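Local coordinates for protein NADH-dependent FAD reductase (Streptomyces globisporus, PDB 4R82) that uses NADH to reduce FAD, supplying freely diffusing FADH2 to the halogenase and monooxygenase of enediyne antitumor antibiotic C-1027 biosynthesis, at residues V62-G67 / Q74-L79. Sequence-based numbering, arbitrary orientation.
Sequences VLICVG and QRLTAL. With FAD (flavin-adenine dinucleotide), chain K.
Leu-76 meets Ile-64 and Val-66 through a single methyl, a compact example of a helix packing on the face of a flavin-binding strand. From the helix, CB of Leu-76 sets out toward the strand; chi1 of -68° keeps CG beside the backbone N, and an extended chi2 of 167° carries CD1 onward to rest against both strand side chains. That methyl lies 3.7 Å from Val-66 CG2, whose side chain it crosses at a slant, and 4.0 Å from Ile-64 CD1, which it meets tip to tip. CB, CG and CD2 stay farther than CD1 from the strand, but the Leu-76 side chain also packs on Phe-149 of the adjacent strand 146-158 and on Val-39 and Phe-82 of strands 35-39 and 81-86. The setting is the antiparallel split-barrel fold of the flavin reductase family, where helix 71-78 follows strand 61-67 and leads into strand 81-86. Both strand residues use their inward face for the contact, while Cys-65, alternating to the other face, packs on Val-55 of the second subunit. Along its backbone the same strand reads the flavin ring: FAD N3 donates to Cys-65 O at 2.9 Å, and Gly-67 N donates to FAD O2 at 2.8 Å, both nearly straight. Val-66 has its CG2 in the apolar core, and its other methyl, CG1, passes 4.1 Å from FAD O2.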
loop_
_atom_site.group_PDB
_atom_site.type_symbol
_atom_site.label_atom_id
_atom_site.label_comp_id
_atom_site.label_asym_id
_atom_site.label_seq_id
_atom_site.Cartn_x
_atom_site.Cartn_y
_atom_site.Cartn_z
ATOM N N VAL A 62 -3.775 10.688 1.045
ATOM C CA VAL A 62 -2.933 9.543 0.667
ATOM C C VAL A 62 -1.626 9.666 1.404
ATOM O O VAL A 62 -1.321 10.721 1.965
ATOM C CB VAL A 62 -2.643 9.509 -0.850
ATOM C CG1 VAL A 62 -3.945 9.467 -1.621
ATOM C CG2 VAL A 62 -1.811 10.735 -1.278
ATOM N N LEU A 63 -0.841 8.591 1.421
ATOM C CA LEU A 63 0.495 8.695 1.997
ATOM C C LEU A 63 1.519 8.008 1.115
ATOM O O LEU A 63 1.175 7.154 0.288
ATOM C CB LEU A 63 0.551 8.175 3.451
ATOM C CG LEU A 63 0.335 6.689 3.767
ATOM C CD1 LEU A 63 1.580 5.849 3.449
ATOM C CD2 LEU A 63 -0.057 6.537 5.235
ATOM N N ILE A 64 2.772 8.419 1.285
ATOM C CA ILE A 64 3.910 7.701 0.734
ATOM C C ILE A 64 4.969 7.578 1.824
ATOM O O ILE A 64 5.026 8.400 2.753
ATOM C CB ILE A 64 4.514 8.414 -0.502
ATOM C CG1 ILE A 64 4.861 9.870 -0.171
ATOM C CG2 ILE A 64 3.547 8.362 -1.684
ATOM C CD1 ILE A 64 5.495 10.618 -1.350
ATOM N N CYS A 65 5.818 6.560 1.707
ATOM C CA CYS A 65 6.916 6.376 2.652
ATOM C C CYS A 65 8.194 6.506 1.861
ATOM O O CYS A 65 8.361 5.815 0.855
ATOM C CB CYS A 65 6.863 4.975 3.265
ATOM S SG CYS A 65 5.306 4.649 4.137
ATOM N N VAL A 66 9.085 7.384 2.310
ATOM C CA VAL A 66 10.286 7.713 1.555
ATOM C C VAL A 66 11.506 7.568 2.444
ATOM O O VAL A 66 11.561 8.134 3.546
ATOM C CB VAL A 66 10.213 9.150 0.988
ATOM C CG1 VAL A 66 11.478 9.501 0.222
ATOM C CG2 VAL A 66 9.005 9.287 0.069
ATOM N N GLY A 67 12.488 6.807 1.972
ATOM C CA GLY A 67 13.707 6.589 2.725
ATOM C C GLY A 67 14.411 7.880 3.085
ATOM O O GLY A 67 14.506 8.807 2.264
ATOM N N GLN A 74 14.739 14.928 0.795
ATOM C CA GLN A 74 15.093 16.331 1.049
ATOM C C GLN A 74 14.138 17.271 0.309
ATOM O O GLN A 74 13.738 18.315 0.839
ATOM C CB GLN A 74 16.554 16.616 0.677
ATOM N N ARG A 75 13.728 16.881 -0.896
ATOM C CA ARG A 75 12.786 17.703 -1.665
ATOM C C ARG A 75 11.420 17.796 -1.014
ATOM O O ARG A 75 10.866 18.885 -0.877
ATOM C CB ARG A 75 12.613 17.144 -3.067
ATOM C CG ARG A 75 13.887 17.081 -3.857
ATOM C CD ARG A 75 14.310 18.450 -4.341
ATOM N NE ARG A 75 15.153 18.314 -5.522
ATOM C CZ ARG A 75 16.460 18.089 -5.469
ATOM N NH1 ARG A 75 17.063 17.996 -4.291
ATOM N NH2 ARG A 75 17.161 17.967 -6.588
ATOM N N LEU A 76 10.871 16.647 -0.638
ATOM C CA LEU A 76 9.556 16.593 -0.020
ATOM C C LEU A 76 9.509 17.348 1.296
ATOM O O LEU A 76 8.483 17.931 1.644
ATOM C CB LEU A 76 9.123 15.149 0.201
ATOM C CG LEU A 76 8.826 14.328 -1.046
ATOM C CD1 LEU A 76 8.720 12.852 -0.692
ATOM C CD2 LEU A 76 7.545 14.827 -1.701
ATOM N N THR A 77 10.614 17.344 2.035
ATOM C CA THR A 77 10.641 18.094 3.286
ATOM C C THR A 77 10.639 19.598 3.018
ATOM O O THR A 77 10.173 20.381 3.843
ATOM C CB THR A 77 11.822 17.694 4.187
ATOM O OG1 THR A 77 13.063 18.022 3.551
ATOM C CG2 THR A 77 11.772 16.206 4.470
ATOM N N ALA A 78 11.150 19.997 1.856
ATOM C CA ALA A 78 11.284 21.423 1.539
ATOM C C ALA A 78 10.107 21.998 0.745
ATOM O O ALA A 78 9.893 23.201 0.762
ATOM C CB ALA A 78 12.577 21.677 0.794
ATOM N N LEU A 79 9.362 21.148 0.050
ATOM C CA LEU A 79 8.329 21.615 -0.883
ATOM C C LEU A 79 6.918 21.368 -0.361
ATOM O O LEU A 79 6.690 20.429 0.394
ATOM C CB LEU A 79 8.502 20.932 -2.246
ATOM C CG LEU A 79 9.831 21.264 -2.932
ATOM C CD1 LEU A 79 10.056 20.382 -4.154
ATOM C CD2 LEU A 79 9.851 22.720 -3.319
HETATM N N1 FAD K . 11.961 4.079 -2.272
HETATM C C2 FAD K . 11.273 4.635 -1.287
HETATM O O2 FAD K . 11.919 5.506 -0.421
HETATM N N3 FAD K . 9.976 4.420 -1.081
HETATM C C4 FAD K . 9.310 3.586 -1.894
HETATM O O4 FAD K . 7.962 3.355 -1.697
HETATM C C4X FAD K . 9.999 2.935 -2.956
HETATM N N5 FAD K . 9.325 2.066 -3.772
HETATM C C5X FAD K . 10.003 1.483 -4.802
HETATM C C6 FAD K . 9.297 0.599 -5.659
HETATM C C7 FAD K . 9.985 -0.024 -6.702
HETATM C C7M FAD K . 9.245 -0.993 -7.653
HETATM C C8 FAD K . 11.350 0.238 -6.909
HETATM C C8M FAD K . 12.069 -0.444 -8.057
HETATM C C9 FAD K . 12.047 1.115 -6.063
HETATM C C9A FAD K . 11.368 1.749 -4.995
HETATM N N10 FAD K . 12.047 2.619 -4.162
HETATM C C10 FAD K . 11.354 3.205 -3.144
HETATM C "C1'" FAD K . 13.474 2.913 -4.322
HETATM C "C2'" FAD K . 13.749 4.188 -5.094
HETATM O "O2'" FAD K . 12.922 4.204 -6.249
HETATM C "C3'" FAD K . 15.193 4.166 -5.579
HETATM O "O3'" FAD K . 15.438 2.931 -6.226
HETATM C "C4'" FAD K . 16.146 4.234 -4.427
HETATM O "O4'" FAD K . 15.665 5.180 -3.512
HETATM C "C5'" FAD K . 17.591 4.546 -4.891
HETATM O "O5'" FAD K . 17.787 5.907 -5.309
HETATM P P FAD K . 17.270 7.185 -4.417
HETATM O O1P FAD K . 18.179 8.391 -4.611
HETATM O O2P FAD K . 17.275 6.786 -2.959
HETATM O O3P FAD K . 15.874 7.545 -4.863
#